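Local coordinates for protein peptide methionine sulfoxide reductase msrA/msrB (Neisseria meningitidis, PDB 3BQG) that reduces methionine sulfoxide in peptides back to methionine, working through a redox-active cysteine that is captured here as a sulfenic acid, at residues V79-L84 / L123-E128; V99-P104 / N129-N134; A18-I23 / D69-Y74; D28-Y33 / T56-Y61; G36-P41 / R49-A54. The protein carries 1 engineered substitution. All blocks are in the same frame, centred on the assembly; numbering follows the deposited sequence.

All five contacts lie within one methionine sulfoxide reductase A domain; two build its mixed sheet. Contact 4 pairs strands 26-34 and 54-62; contact 2 pairs strands 97-101 and 128-131 at the sheet's edge, with centres about 13 Å apart. Contact 3 ties helix 14-21 to helix 68-78, about 11 Å from contact 4 between centres. Along the chain, contact 5 falls within the span of contact 4, and contact 4 within that of contact 3; contacts 1 and 2 follow, their segments alternating. Contacts 3 and 5, about 26 Å apart between centres, lie on opposite sides of the chain's centre. Strand 3-10 lies between the two strand pairs, and Glu128 of contact 1 bonds to contact 2.

Contact 1 of 5, residues V79-L84 / L123-E128; sequences VDPTSL and LPLVVE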
# COMPACT_ATOMS: atom_id res chain seq x y z
N VAL A 79 0.29 6.91 -5.66
CA VAL A 79 1.39 6.01 -5.97
C VAL A 79 1.71 6.05 -7.46
O VAL A 79 0.81 6.05 -8.30
CB VAL A 79 1.03 4.55 -5.55
CG1 VAL A 79 2.13 3.59 -5.97
CG2 VAL A 79 0.82 4.49 -4.04
N ASP A 80 3.00 6.10 -7.80
CA ASP A 80 3.44 6.10 -9.20
C ASP A 80 3.48 4.63 -9.62
O ASP A 80 4.35 3.87 -9.18
CB ASP A 80 4.83 6.72 -9.35
CG ASP A 80 5.21 6.92 -10.80
OD1 ASP A 80 4.80 6.10 -11.64
OD2 ASP A 80 5.93 7.89 -11.10
N PRO A 81 2.54 4.21 -10.48
CA PRO A 81 2.43 2.83 -10.96
C PRO A 81 3.35 2.44 -12.10
O PRO A 81 3.26 1.33 -12.61
CB PRO A 81 0.97 2.75 -11.36
CG PRO A 81 0.79 4.07 -12.04
CD PRO A 81 1.51 5.06 -11.12
N THR A 82 4.24 3.35 -12.51
CA THR A 82 5.13 3.07 -13.63
C THR A 82 6.60 2.92 -13.26
O THR A 82 7.42 2.54 -14.09
CB THR A 82 5.03 4.18 -14.69
OG1 THR A 82 5.69 5.36 -14.22
CG2 THR A 82 3.56 4.53 -14.96
N SER A 83 6.95 3.20 -12.01
CA SER A 83 8.35 3.09 -11.60
C SER A 83 8.64 1.78 -10.89
O SER A 83 7.90 1.37 -9.99
CB SER A 83 8.72 4.27 -10.69
OG SER A 83 7.84 4.34 -9.59
N LEU A 84 9.72 1.12 -11.30
CA LEU A 84 10.11 -0.16 -10.71
C LEU A 84 11.06 0.03 -9.53
O LEU A 84 12.07 0.74 -9.64
CB LEU A 84 10.77 -1.03 -11.78
CG LEU A 84 11.14 -2.45 -11.37
CD1 LEU A 84 9.88 -3.20 -10.94
CD2 LEU A 84 11.81 -3.15 -12.55
N LEU A 123 3.62 5.29 -20.21
CA LEU A 123 4.60 4.27 -19.80
C LEU A 123 3.85 3.05 -19.25
O LEU A 123 2.80 3.19 -18.63
CB LEU A 123 5.55 4.81 -18.72
CG LEU A 123 6.46 5.99 -19.06
CD1 LEU A 123 7.33 6.33 -17.86
CD2 LEU A 123 7.33 5.64 -20.26
N PRO A 124 4.38 1.85 -19.47
CA PRO A 124 3.69 0.67 -18.95
C PRO A 124 3.63 0.59 -17.42
O PRO A 124 4.58 0.98 -16.73
CB PRO A 124 4.46 -0.49 -19.57
CG PRO A 124 5.84 0.05 -19.73
CD PRO A 124 5.61 1.48 -20.20
N LEU A 125 2.51 0.10 -16.90
CA LEU A 125 2.33 -0.04 -15.46
C LEU A 125 3.12 -1.25 -14.95
O LEU A 125 3.20 -2.27 -15.63
CB LEU A 125 0.84 -0.21 -15.14
CG LEU A 125 0.07 1.06 -14.78
CD1 LEU A 125 0.35 2.16 -15.78
CD2 LEU A 125 -1.41 0.74 -14.70
N VAL A 126 3.71 -1.14 -13.76
CA VAL A 126 4.49 -2.24 -13.22
C VAL A 126 4.05 -2.69 -11.83
O VAL A 126 4.77 -3.42 -11.15
CB VAL A 126 6.00 -1.89 -13.18
CG1 VAL A 126 6.49 -1.53 -14.57
CG2 VAL A 126 6.26 -0.73 -12.22
N VAL A 127 2.86 -2.26 -11.41
CA VAL A 127 2.32 -2.64 -10.11
C VAL A 127 2.07 -4.15 -10.02
O VAL A 127 1.46 -4.73 -10.92
CB VAL A 127 0.98 -1.89 -9.84
CG1 VAL A 127 0.38 -2.33 -8.50
CG2 VAL A 127 1.22 -0.39 -9.86
N GLU A 128 2.53 -4.78 -8.95
CA GLU A 128 2.32 -6.21 -8.75
C GLU A 128 0.87 -6.50 -8.37
O GLU A 128 0.20 -5.67 -7.75
CB GLU A 128 3.25 -6.75 -7.64
CG GLU A 128 4.74 -6.68 -8.00
CD GLU A 128 5.65 -7.30 -6.95
OE1 GLU A 128 5.30 -7.32 -5.75
OE2 GLU A 128 6.75 -7.76 -7.32
O HOH W 1 7.08 1.63 -16.75
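Pro81 lies across Leu125 and Val127, its CB meeting CG2 of Val127 at 3.5 Å, a tight carbon pair. Val127 CG2, anti to its own carbonyl carbon, is the branch that touches the proline. The same CB of Pro81 lies 3.9 Å from CG of Leu125, whose side chain and that of Pro81 cross obliquely. Thr82 stands at about a right angle to Leu123, while its methyl CG2 approaches Leu125 CD1. Val126 brings CG2 against the backbone of the first loop, 3.5 Å from Ser83 O. A single direct hydrogen bond joins the two loops: Val126 N gives to Pro81 O at 2.8 Å. A water completes the link, donating to Thr82 O and Pro124 O. Asp80 OD1 forms an Asx turn by accepting from Thr82 N, and also accepts from Thr82 OG1 at 2.8 Å; OD1 thus takes two donors from Thr82, and the OG1 bond helps hold the hydroxyl's rotation. Ser83 OG bonds to Lys86 O. The join between the loops therefore rests mainly on backbone polar atoms and apolar side chains, while Asp80 and Thr82 shape the Asx turn within their own loop.

Contact 2 of 5, residues V99-P104 / N129-N134; sequences VYYTDP and NEPLKN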
# COMPACT_ATOMS: atom_id res chain seq x y z
N VAL A 99 -0.30 -4.79 -5.15
CA VAL A 99 -1.57 -4.97 -4.47
C VAL A 99 -1.61 -6.48 -4.18
O VAL A 99 -1.49 -7.29 -5.10
CB VAL A 99 -2.77 -4.58 -5.39
CG1 VAL A 99 -4.09 -4.86 -4.67
CG2 VAL A 99 -2.66 -3.10 -5.79
N TYR A 100 -1.75 -6.87 -2.91
CA TYR A 100 -1.78 -8.28 -2.56
C TYR A 100 -3.11 -8.63 -1.90
O TYR A 100 -3.60 -7.91 -1.04
CB TYR A 100 -0.60 -8.63 -1.64
CG TYR A 100 0.72 -8.06 -2.14
CD1 TYR A 100 1.21 -8.38 -3.41
CD2 TYR A 100 1.45 -7.17 -1.36
CE1 TYR A 100 2.40 -7.81 -3.89
CE2 TYR A 100 2.64 -6.59 -1.83
CZ TYR A 100 3.11 -6.91 -3.09
OH TYR A 100 4.25 -6.30 -3.55
N TYR A 101 -3.67 -9.76 -2.30
CA TYR A 101 -4.98 -10.17 -1.81
C TYR A 101 -5.03 -11.53 -1.13
O TYR A 101 -4.20 -12.40 -1.39
CB TYR A 101 -5.96 -10.16 -2.98
CG TYR A 101 -5.47 -11.02 -4.12
CD1 TYR A 101 -5.65 -12.40 -4.11
CD2 TYR A 101 -4.75 -10.46 -5.19
CE1 TYR A 101 -5.13 -13.21 -5.12
CE2 TYR A 101 -4.23 -11.26 -6.19
CZ TYR A 101 -4.41 -12.63 -6.16
OH TYR A 101 -3.87 -13.42 -7.14
N THR A 102 -6.03 -11.72 -0.27
CA THR A 102 -6.24 -12.96 0.45
C THR A 102 -7.43 -13.75 -0.13
O THR A 102 -7.64 -14.91 0.22
CB THR A 102 -6.49 -12.71 1.95
OG1 THR A 102 -7.55 -11.77 2.11
CG2 THR A 102 -5.23 -12.15 2.60
N ASP A 103 -8.19 -13.10 -1.01
CA ASP A 103 -9.34 -13.73 -1.67
C ASP A 103 -9.01 -13.85 -3.16
O ASP A 103 -8.91 -12.84 -3.86
CB ASP A 103 -10.60 -12.88 -1.50
CG ASP A 103 -11.85 -13.52 -2.12
OD1 ASP A 103 -11.71 -14.38 -3.01
OD2 ASP A 103 -12.96 -13.15 -1.71
N PRO A 104 -8.85 -15.08 -3.67
CA PRO A 104 -8.52 -15.27 -5.09
C PRO A 104 -9.47 -14.60 -6.08
O PRO A 104 -9.07 -14.30 -7.21
CB PRO A 104 -8.50 -16.80 -5.23
CG PRO A 104 -9.45 -17.26 -4.18
CD PRO A 104 -9.10 -16.37 -3.01
N ASN A 129 0.38 -7.67 -8.76
CA ASN A 129 -0.98 -8.12 -8.49
C ASN A 129 -0.86 -9.62 -8.22
O ASN A 129 -0.85 -10.42 -9.15
CB ASN A 129 -1.87 -7.88 -9.71
CG ASN A 129 -3.30 -8.38 -9.51
OD1 ASN A 129 -3.70 -8.71 -8.40
ND2 ASN A 129 -4.07 -8.42 -10.59
N GLU A 130 -0.78 -10.00 -6.95
CA GLU A 130 -0.63 -11.41 -6.62
C GLU A 130 -1.09 -11.71 -5.20
O GLU A 130 -1.27 -10.80 -4.39
CB GLU A 130 0.84 -11.81 -6.81
CG GLU A 130 1.79 -11.16 -5.82
CD GLU A 130 3.25 -11.38 -6.18
OE1 GLU A 130 4.10 -11.38 -5.26
OE2 GLU A 130 3.55 -11.53 -7.38
N PRO A 131 -1.27 -13.00 -4.87
CA PRO A 131 -1.72 -13.37 -3.53
C PRO A 131 -0.77 -12.87 -2.44
O PRO A 131 0.43 -12.71 -2.67
CB PRO A 131 -1.74 -14.90 -3.57
CG PRO A 131 -1.89 -15.22 -5.03
CD PRO A 131 -0.98 -14.20 -5.67
N LEU A 132 -1.31 -12.61 -1.25
CA LEU A 132 -0.48 -12.20 -0.13
C LEU A 132 0.13 -13.51 0.35
O LEU A 132 -0.59 -14.42 0.77
CB LEU A 132 -1.31 -11.60 1.00
CG LEU A 132 -0.48 -11.31 2.26
CD1 LEU A 132 0.21 -9.95 2.12
CD2 LEU A 132 -1.37 -11.33 3.48
N LYS A 133 1.46 -13.62 0.27
CA LYS A 133 2.16 -14.83 0.69
C LYS A 133 2.46 -14.77 2.18
O LYS A 133 2.32 -15.76 2.89
CB LYS A 133 3.45 -14.97 -0.10
CG LYS A 133 3.26 -15.28 -1.59
CD LYS A 133 4.53 -15.00 -2.39
CE LYS A 133 5.80 -15.45 -1.67
NZ LYS A 133 6.18 -14.55 -0.51
N ASN A 134 2.87 -13.59 2.64
CA ASN A 134 3.17 -13.38 4.04
C ASN A 134 3.13 -11.90 4.40
O ASN A 134 3.46 -11.04 3.57
CB ASN A 134 4.53 -14.00 4.40
CG ASN A 134 5.67 -13.45 3.55
OD1 ASN A 134 6.22 -12.39 3.84
ND2 ASN A 134 6.02 -14.17 2.50
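Tyr101 lays one ring face over the backbone at Glu130 and Pro131, with Pro131 CA 3.9 Å from the ring centroid in a CH-pi contact. Strands 99-101 and 129-131 run parallel, and their backbone ladder is uneven. Glu130 N to Val99 O and Tyr101 N to Glu130 O are both weak, whereas Leu132 N to Tyr101 O is a sound bond of 2.9 Å. Glu130 O also receives a CA-H contact from Tyr100, 3.2 Å from CA to O, and lies at the edge of the Tyr100 ring. That ring runs alongside the Glu130 chain, CD1 of Tyr100 being 3.7 Å from CG of Glu130. Several polar ends find partners beyond the pair: Tyr100 OH bonds to Glu128 OE1, Tyr101 OH to Lys107 NZ, and Asn129 ND2 weakly to Lys107 O. Glu130 OE1 and Pro131 O each accept weakly from Asn35 ND2. Asn129 OD1 is the exception. It is buried here without a polar partner, 3.4 Å from Tyr101 CE2 at the ring edge. Helix 106-117 connects the two parallel strands as a beta-alpha-beta crossover, and its Lys107 serves both. The chemistry implies a sheet edge held by modest backbone bonding reinforced by aromatic contact, with one amide oxygen beside the Tyr101 ring edge, whose C-H groups may offer it a weak electrostatic partner.

Contact 3 of 5, residues A18-I23 / D69-Y74; sequences AYFQRI and DDILQY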
# COMPACT_ATOMS: atom_id res chain seq x y z
N ALA A 18 -0.39 6.95 6.71
CA ALA A 18 -0.96 8.22 7.15
C ALA A 18 -2.06 8.64 6.19
O ALA A 18 -3.09 9.18 6.59
CB ALA A 18 0.12 9.29 7.19
N TYR A 19 -1.83 8.39 4.91
CA TYR A 19 -2.78 8.72 3.86
C TYR A 19 -4.10 7.95 4.00
O TYR A 19 -5.17 8.54 4.01
CB TYR A 19 -2.14 8.43 2.50
CG TYR A 19 -3.04 8.55 1.30
CD1 TYR A 19 -3.46 9.80 0.83
CD2 TYR A 19 -3.47 7.41 0.61
CE1 TYR A 19 -4.27 9.90 -0.31
CE2 TYR A 19 -4.27 7.51 -0.51
CZ TYR A 19 -4.67 8.75 -0.97
OH TYR A 19 -5.46 8.83 -2.10
N PHE A 20 -4.03 6.62 4.13
CA PHE A 20 -5.25 5.83 4.24
C PHE A 20 -6.05 6.03 5.53
O PHE A 20 -7.26 5.84 5.55
CB PHE A 20 -4.94 4.34 4.02
CG PHE A 20 -5.02 3.93 2.57
CD1 PHE A 20 -6.24 3.60 1.99
CD2 PHE A 20 -3.89 3.97 1.77
CE1 PHE A 20 -6.34 3.32 0.63
CE2 PHE A 20 -3.97 3.70 0.40
CZ PHE A 20 -5.20 3.37 -0.18
N GLN A 21 -5.38 6.44 6.60
CA GLN A 21 -6.06 6.67 7.88
C GLN A 21 -7.01 7.86 7.80
O GLN A 21 -8.02 7.90 8.51
CB GLN A 21 -5.04 6.90 9.00
CG GLN A 21 -4.39 5.63 9.52
CD GLN A 21 -5.31 4.83 10.42
OE1 GLN A 21 -6.49 4.65 10.13
NE2 GLN A 21 -4.77 4.34 11.53
N ARG A 22 -6.71 8.83 6.95
CA ARG A 22 -7.55 10.02 6.80
C ARG A 22 -8.83 9.79 6.01
O ARG A 22 -9.71 10.65 5.98
CB ARG A 22 -6.77 11.16 6.12
CG ARG A 22 -5.72 11.82 6.99
CD ARG A 22 -5.05 12.99 6.28
NE ARG A 22 -6.00 14.03 5.89
CZ ARG A 22 -5.84 15.33 6.14
NH1 ARG A 22 -6.75 16.21 5.75
NH2 ARG A 22 -4.76 15.75 6.80
N ILE A 23 -8.96 8.62 5.39
CA ILE A 23 -10.13 8.32 4.57
C ILE A 23 -11.30 7.70 5.34
O ILE A 23 -11.14 6.68 6.01
CB ILE A 23 -9.74 7.40 3.40
CG1 ILE A 23 -8.64 8.06 2.57
CG2 ILE A 23 -10.95 7.11 2.52
CD1 ILE A 23 -8.06 7.18 1.48
N ASP A 69 -12.59 -1.22 -5.39
CA ASP A 69 -12.20 -0.27 -6.42
C ASP A 69 -11.95 1.11 -5.84
O ASP A 69 -10.99 1.78 -6.21
CB ASP A 69 -13.26 -0.15 -7.52
CG ASP A 69 -12.83 0.79 -8.62
OD1 ASP A 69 -11.84 0.46 -9.33
OD2 ASP A 69 -13.45 1.87 -8.77
N ASP A 70 -12.83 1.55 -4.93
CA ASP A 70 -12.65 2.86 -4.31
C ASP A 70 -11.26 2.87 -3.67
O ASP A 70 -10.50 3.82 -3.86
CB ASP A 70 -13.69 3.11 -3.21
CG ASP A 70 -15.11 3.15 -3.74
OD1 ASP A 70 -15.30 3.43 -4.94
OD2 ASP A 70 -16.04 2.90 -2.94
N ILE A 71 -10.94 1.81 -2.93
CA ILE A 71 -9.64 1.71 -2.28
C ILE A 71 -8.51 1.79 -3.30
O ILE A 71 -7.49 2.46 -3.07
CB ILE A 71 -9.50 0.37 -1.50
CG1 ILE A 71 -10.47 0.35 -0.32
CG2 ILE A 71 -8.06 0.20 -1.02
CD1 ILE A 71 -10.18 1.39 0.76
N LEU A 72 -8.68 1.12 -4.44
CA LEU A 72 -7.65 1.15 -5.47
C LEU A 72 -7.50 2.54 -6.10
O LEU A 72 -6.39 2.96 -6.44
CB LEU A 72 -7.94 0.10 -6.55
CG LEU A 72 -7.86 -1.35 -6.05
CD1 LEU A 72 -8.10 -2.31 -7.21
CD2 LEU A 72 -6.48 -1.61 -5.44
N GLN A 73 -8.61 3.26 -6.27
CA GLN A 73 -8.53 4.60 -6.84
C GLN A 73 -7.73 5.51 -5.91
O GLN A 73 -6.91 6.30 -6.37
CB GLN A 73 -9.93 5.17 -7.09
CG GLN A 73 -10.73 4.37 -8.12
CD GLN A 73 -10.01 4.25 -9.45
OE1 GLN A 73 -9.76 3.15 -9.95
NE2 GLN A 73 -9.67 5.39 -10.05
N TYR A 74 -7.97 5.41 -4.61
CA TYR A 74 -7.23 6.22 -3.64
C TYR A 74 -5.74 5.86 -3.72
O TYR A 74 -4.88 6.73 -3.60
CB TYR A 74 -7.73 5.94 -2.21
CG TYR A 74 -9.00 6.69 -1.84
CD1 TYR A 74 -9.00 8.08 -1.72
CD2 TYR A 74 -10.18 6.00 -1.57
CE1 TYR A 74 -10.14 8.77 -1.33
CE2 TYR A 74 -11.34 6.69 -1.18
CZ TYR A 74 -11.31 8.07 -1.06
OH TYR A 74 -12.43 8.76 -0.65
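The end of helix 14-21 and the turn after it face helix 68-78 with only side chains between them, the nearest CA atoms, those of Phe20 and Tyr74, being 8.1 Å apart. Tyr19 reaches over with its hydroxyl: OH donates to Tyr74 O at 2.6 Å, from a position tilted 26° out of the carbonyl plane. Setting CG anti to the backbone N (chi1 173°) starts the Tyr19 side chain toward helix 68-78, and the carbonyl O lies at the ring edge. The same hydroxyl also lies at the edge of the Tyr74 ring, 3.6 Å from CD1 of Tyr74. Ile23 occupies one face of that ring; its CD1 is 3.6 Å from the Tyr74 ring centroid in a CH-pi contact, while CG2 of Ile23 lies by CZ and CE2 of Tyr74, the two side chains running antiparallel. Phe20 meets Ile71 at a slant, with CE1 of Phe20 3.9 Å from CG2 of Ile71, and turns its ring edge to Ile71 O. All five touching residues are buried. Phe20 also packs on Leu8 and Val59 of the sheet, and Ile71 on Ile6, Leu8 and Tyr61. Two helices packed on one face of a mixed sheet form a two-layer alpha-beta arrangement, as in the MsrA fold.

Contact 4 of 5, residues D28-Y33 / T56-Y61; sequences DAVSGY and TVKVTY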
# COMPACT_ATOMS: atom_id res chain seq x y z
N ASP A 28 -8.84 0.85 9.81
CA ASP A 28 -7.51 0.54 10.32
C ASP A 28 -6.51 0.47 9.16
O ASP A 28 -6.86 0.12 8.04
CB ASP A 28 -7.52 -0.80 11.06
CG ASP A 28 -6.32 -0.97 11.99
OD1 ASP A 28 -6.11 -2.11 12.47
OD2 ASP A 28 -5.60 0.01 12.26
N ALA A 29 -5.26 0.81 9.46
CA ALA A 29 -4.18 0.77 8.48
C ALA A 29 -2.92 0.42 9.25
O ALA A 29 -2.43 1.22 10.06
CB ALA A 29 -4.02 2.13 7.78
N VAL A 30 -2.41 -0.79 9.02
CA VAL A 30 -1.23 -1.30 9.70
C VAL A 30 -0.04 -1.47 8.76
O VAL A 30 -0.13 -2.15 7.75
CB VAL A 30 -1.54 -2.67 10.35
CG1 VAL A 30 -0.29 -3.25 11.00
CG2 VAL A 30 -2.65 -2.51 11.39
N SER A 31 1.08 -0.83 9.10
CA SER A 31 2.28 -0.94 8.28
C SER A 31 3.00 -2.24 8.60
O SER A 31 3.04 -2.68 9.75
CB SER A 31 3.22 0.25 8.54
OG SER A 31 2.69 1.44 7.98
N GLY A 32 3.58 -2.86 7.57
CA GLY A 32 4.28 -4.11 7.76
C GLY A 32 5.15 -4.50 6.57
O GLY A 32 5.35 -3.71 5.65
N TYR A 33 5.64 -5.73 6.60
CA TYR A 33 6.52 -6.27 5.56
C TYR A 33 5.83 -7.45 4.90
O TYR A 33 5.48 -8.42 5.57
CB TYR A 33 7.82 -6.71 6.22
CG TYR A 33 8.34 -5.69 7.21
CD1 TYR A 33 8.84 -4.47 6.77
CD2 TYR A 33 8.31 -5.93 8.59
CE1 TYR A 33 9.28 -3.50 7.66
CE2 TYR A 33 8.75 -4.97 9.50
CZ TYR A 33 9.24 -3.76 9.02
OH TYR A 33 9.70 -2.80 9.90
N THR A 56 4.56 -2.60 3.15
CA THR A 56 3.15 -2.70 2.80
C THR A 56 2.24 -2.18 3.91
O THR A 56 2.62 -2.17 5.08
CB THR A 56 2.81 -4.19 2.52
OG1 THR A 56 3.68 -4.68 1.49
CG2 THR A 56 1.36 -4.35 2.10
N VAL A 57 1.05 -1.74 3.52
CA VAL A 57 0.08 -1.25 4.48
C VAL A 57 -1.16 -2.13 4.37
O VAL A 57 -1.77 -2.22 3.30
CB VAL A 57 -0.32 0.22 4.21
CG1 VAL A 57 -1.41 0.65 5.17
CG2 VAL A 57 0.89 1.13 4.35
N LYS A 58 -1.50 -2.81 5.46
CA LYS A 58 -2.68 -3.67 5.49
C LYS A 58 -3.85 -2.74 5.78
O LYS A 58 -3.97 -2.20 6.88
CB LYS A 58 -2.54 -4.72 6.61
CG LYS A 58 -3.76 -5.61 6.81
CD LYS A 58 -3.51 -6.66 7.90
CE LYS A 58 -3.45 -6.06 9.30
NZ LYS A 58 -4.80 -5.66 9.84
N VAL A 59 -4.72 -2.56 4.79
CA VAL A 59 -5.87 -1.67 4.93
C VAL A 59 -7.17 -2.40 5.19
O VAL A 59 -7.58 -3.26 4.41
CB VAL A 59 -6.05 -0.80 3.67
CG1 VAL A 59 -7.24 0.15 3.84
CG2 VAL A 59 -4.77 -0.01 3.40
N THR A 60 -7.83 -2.06 6.29
CA THR A 60 -9.11 -2.65 6.66
C THR A 60 -10.15 -1.56 6.44
O THR A 60 -10.03 -0.47 7.01
CB THR A 60 -9.13 -3.10 8.13
OG1 THR A 60 -8.13 -4.11 8.34
CG2 THR A 60 -10.50 -3.67 8.50
N TYR A 61 -11.15 -1.84 5.63
CA TYR A 61 -12.18 -0.85 5.34
C TYR A 61 -13.59 -1.36 5.57
O TYR A 61 -13.84 -2.56 5.64
CB TYR A 61 -12.02 -0.35 3.90
CG TYR A 61 -12.06 -1.43 2.85
CD1 TYR A 61 -13.22 -1.69 2.11
CD2 TYR A 61 -10.93 -2.22 2.59
CE1 TYR A 61 -13.26 -2.69 1.15
CE2 TYR A 61 -10.96 -3.23 1.62
CZ TYR A 61 -12.13 -3.46 0.91
OH TYR A 61 -12.15 -4.46 -0.05
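Strands 26-34 and 54-62 form an antiparallel pair in the mixed sheet of the reductase domain. Asp28-Thr60, Val30-Lys58 and Gly32-Thr56 are hydrogen-bonded pairs; Ala29-Val59 and Ser31-Val57 are the non-hydrogen-bonded pairs between them. Lys58 N gives to Val30 O at 2.7 Å and Val30 N to Lys58 O at 3.0 Å. Gly32 and Thr56 likewise exchange two bonds, each 2.8 Å between N and O. At the Asp28 end, Thr60 N to Asp28 O is sound, but the return bond from Asp28 N is weak. On the face carrying Ala29, Ser31, Val57 and Val59, CB of Ala29 touches CG1 of Val57 at 4.0 Å; Val57 meets Leu16 and Val59 meets Phe20 of helix 14-21. The other face carries Asp28, Val30, Thr56, Lys58 and Thr60. There Lys58 runs beside Val30, pointing the same way, its chain bent at chi3 (70°) and chi4 (75°). The chi3 bend brings Lys58 CE to 4.0 Å from Val30 CB; chi4 sets NZ of Lys58 4.6 Å from Asp28 OD1, near but not in contact.

Contact 5 of 5, residues G36-P41 / R49-A54; sequences GNTKNP and RHTGHA
His53 has CG anti to its carbonyl carbon (chi1 -61°) and chi2 of -99°, which turn its ring between Gly36 and Pro41; Thr38 carries OG1 between its backbone N and carbonyl carbon (chi1 69°), where it meets the ring. Thr38 OG1 and His53 NE2 share a hydrogen bond of 3.3 Å, either possibly donating. Pro41 CG lies over one ring face, 3.5 Å from the His53 centroid in a CH-pi contact, and the Gly36 backbone lies on the opposite face. Asn37 N donates to Thr51 O at 2.8 Å, and a water donates to His50 O and weakly to Asn37 OD1. Thr51 and Thr38 cross at about a right angle, CG2 of Thr51 3.6 Å from OG1 of Thr38. Gly52 backbone angles would jam a side chain against the preceding carbonyl, which calls for glycine. The two loops flank helix 43-48, one following strand 26-34, the other leading into strand 54-62; His53 and Pro41 also pack on Tyr33 and on Tyr136 of strand 135-137.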
# COMPACT_ATOMS: atom_id res chain seq x y z
N GLY A 36 7.99 -11.50 1.48
CA GLY A 36 9.43 -11.59 1.54
C GLY A 36 9.79 -13.07 1.54
O GLY A 36 8.92 -13.93 1.38
N ASN A 37 11.06 -13.37 1.75
CA ASN A 37 11.53 -14.74 1.75
C ASN A 37 11.66 -15.34 3.14
O ASN A 37 11.93 -16.53 3.30
CB ASN A 37 12.88 -14.81 1.04
CG ASN A 37 12.80 -14.34 -0.40
OD1 ASN A 37 13.73 -13.71 -0.91
ND2 ASN A 37 11.70 -14.66 -1.06
N THR A 38 11.46 -14.51 4.16
CA THR A 38 11.59 -14.98 5.53
C THR A 38 10.38 -14.64 6.37
O THR A 38 9.53 -13.83 5.97
CB THR A 38 12.82 -14.36 6.21
OG1 THR A 38 12.59 -12.96 6.41
CG2 THR A 38 14.04 -14.53 5.33
N LYS A 39 10.30 -15.24 7.55
CA LYS A 39 9.20 -14.99 8.46
C LYS A 39 9.64 -14.05 9.58
O LYS A 39 10.80 -14.06 9.99
CB LYS A 39 8.70 -16.31 9.05
CG LYS A 39 8.20 -17.28 8.00
CD LYS A 39 7.39 -18.40 8.62
CE LYS A 39 6.64 -19.18 7.54
NZ LYS A 39 5.65 -20.10 8.13
N ASN A 40 8.72 -13.23 10.05
CA ASN A 40 8.98 -12.29 11.14
C ASN A 40 10.21 -11.40 10.97
O ASN A 40 11.04 -11.32 11.87
CB ASN A 40 9.10 -13.07 12.45
CG ASN A 40 7.87 -13.90 12.74
OD1 ASN A 40 6.77 -13.37 12.88
ND2 ASN A 40 8.05 -15.22 12.83
N PRO A 41 10.35 -10.71 9.83
CA PRO A 41 11.53 -9.86 9.69
C PRO A 41 11.43 -8.58 10.51
O PRO A 41 10.33 -8.15 10.89
CB PRO A 41 11.56 -9.57 8.19
CG PRO A 41 10.10 -9.47 7.87
CD PRO A 41 9.52 -10.67 8.61
N ARG A 49 19.24 -6.61 5.33
CA ARG A 49 19.59 -8.02 5.15
C ARG A 49 18.88 -8.72 4.00
O ARG A 49 18.71 -9.94 4.01
CB ARG A 49 19.38 -8.77 6.46
CG ARG A 49 20.32 -8.27 7.55
CD ARG A 49 20.00 -8.86 8.91
NE ARG A 49 20.85 -8.27 9.94
CZ ARG A 49 20.40 -7.75 11.08
NH1 ARG A 49 21.24 -7.24 11.97
NH2 ARG A 49 19.10 -7.75 11.33
N HIS A 50 18.48 -7.93 3.01
CA HIS A 50 17.83 -8.42 1.80
C HIS A 50 16.84 -9.58 1.94
O HIS A 50 16.94 -10.57 1.23
CB HIS A 50 18.91 -8.78 0.78
CG HIS A 50 19.75 -7.61 0.37
ND1 HIS A 50 19.36 -6.71 -0.60
CD2 HIS A 50 20.94 -7.16 0.84
CE1 HIS A 50 20.27 -5.76 -0.71
NE2 HIS A 50 21.24 -6.01 0.15
N THR A 51 15.87 -9.44 2.84
CA THR A 51 14.88 -10.49 3.02
C THR A 51 13.87 -10.49 1.86
O THR A 51 13.14 -11.46 1.67
CB THR A 51 14.15 -10.34 4.36
OG1 THR A 51 13.59 -9.03 4.44
CG2 THR A 51 15.10 -10.56 5.52
N GLY A 52 13.83 -9.39 1.11
CA GLY A 52 12.94 -9.28 -0.04
C GLY A 52 11.52 -8.78 0.16
O GLY A 52 10.75 -8.70 -0.80
N HIS A 53 11.16 -8.44 1.40
CA HIS A 53 9.82 -7.96 1.72
C HIS A 53 9.56 -6.57 1.16
O HIS A 53 10.48 -5.77 1.00
CB HIS A 53 9.62 -7.90 3.24
CG HIS A 53 9.76 -9.21 3.93
ND1 HIS A 53 8.67 -9.99 4.28
CD2 HIS A 53 10.85 -9.91 4.31
CE1 HIS A 53 9.09 -11.09 4.86
NE2 HIS A 53 10.42 -11.07 4.89
N ALA A 54 8.30 -6.27 0.90
CA ALA A 54 7.90 -4.96 0.41
C ALA A 54 7.25 -4.21 1.57
O ALA A 54 6.50 -4.81 2.35
CB ALA A 54 6.90 -5.11 -0.72
O HOH W 2 16.25 -13.46 1.45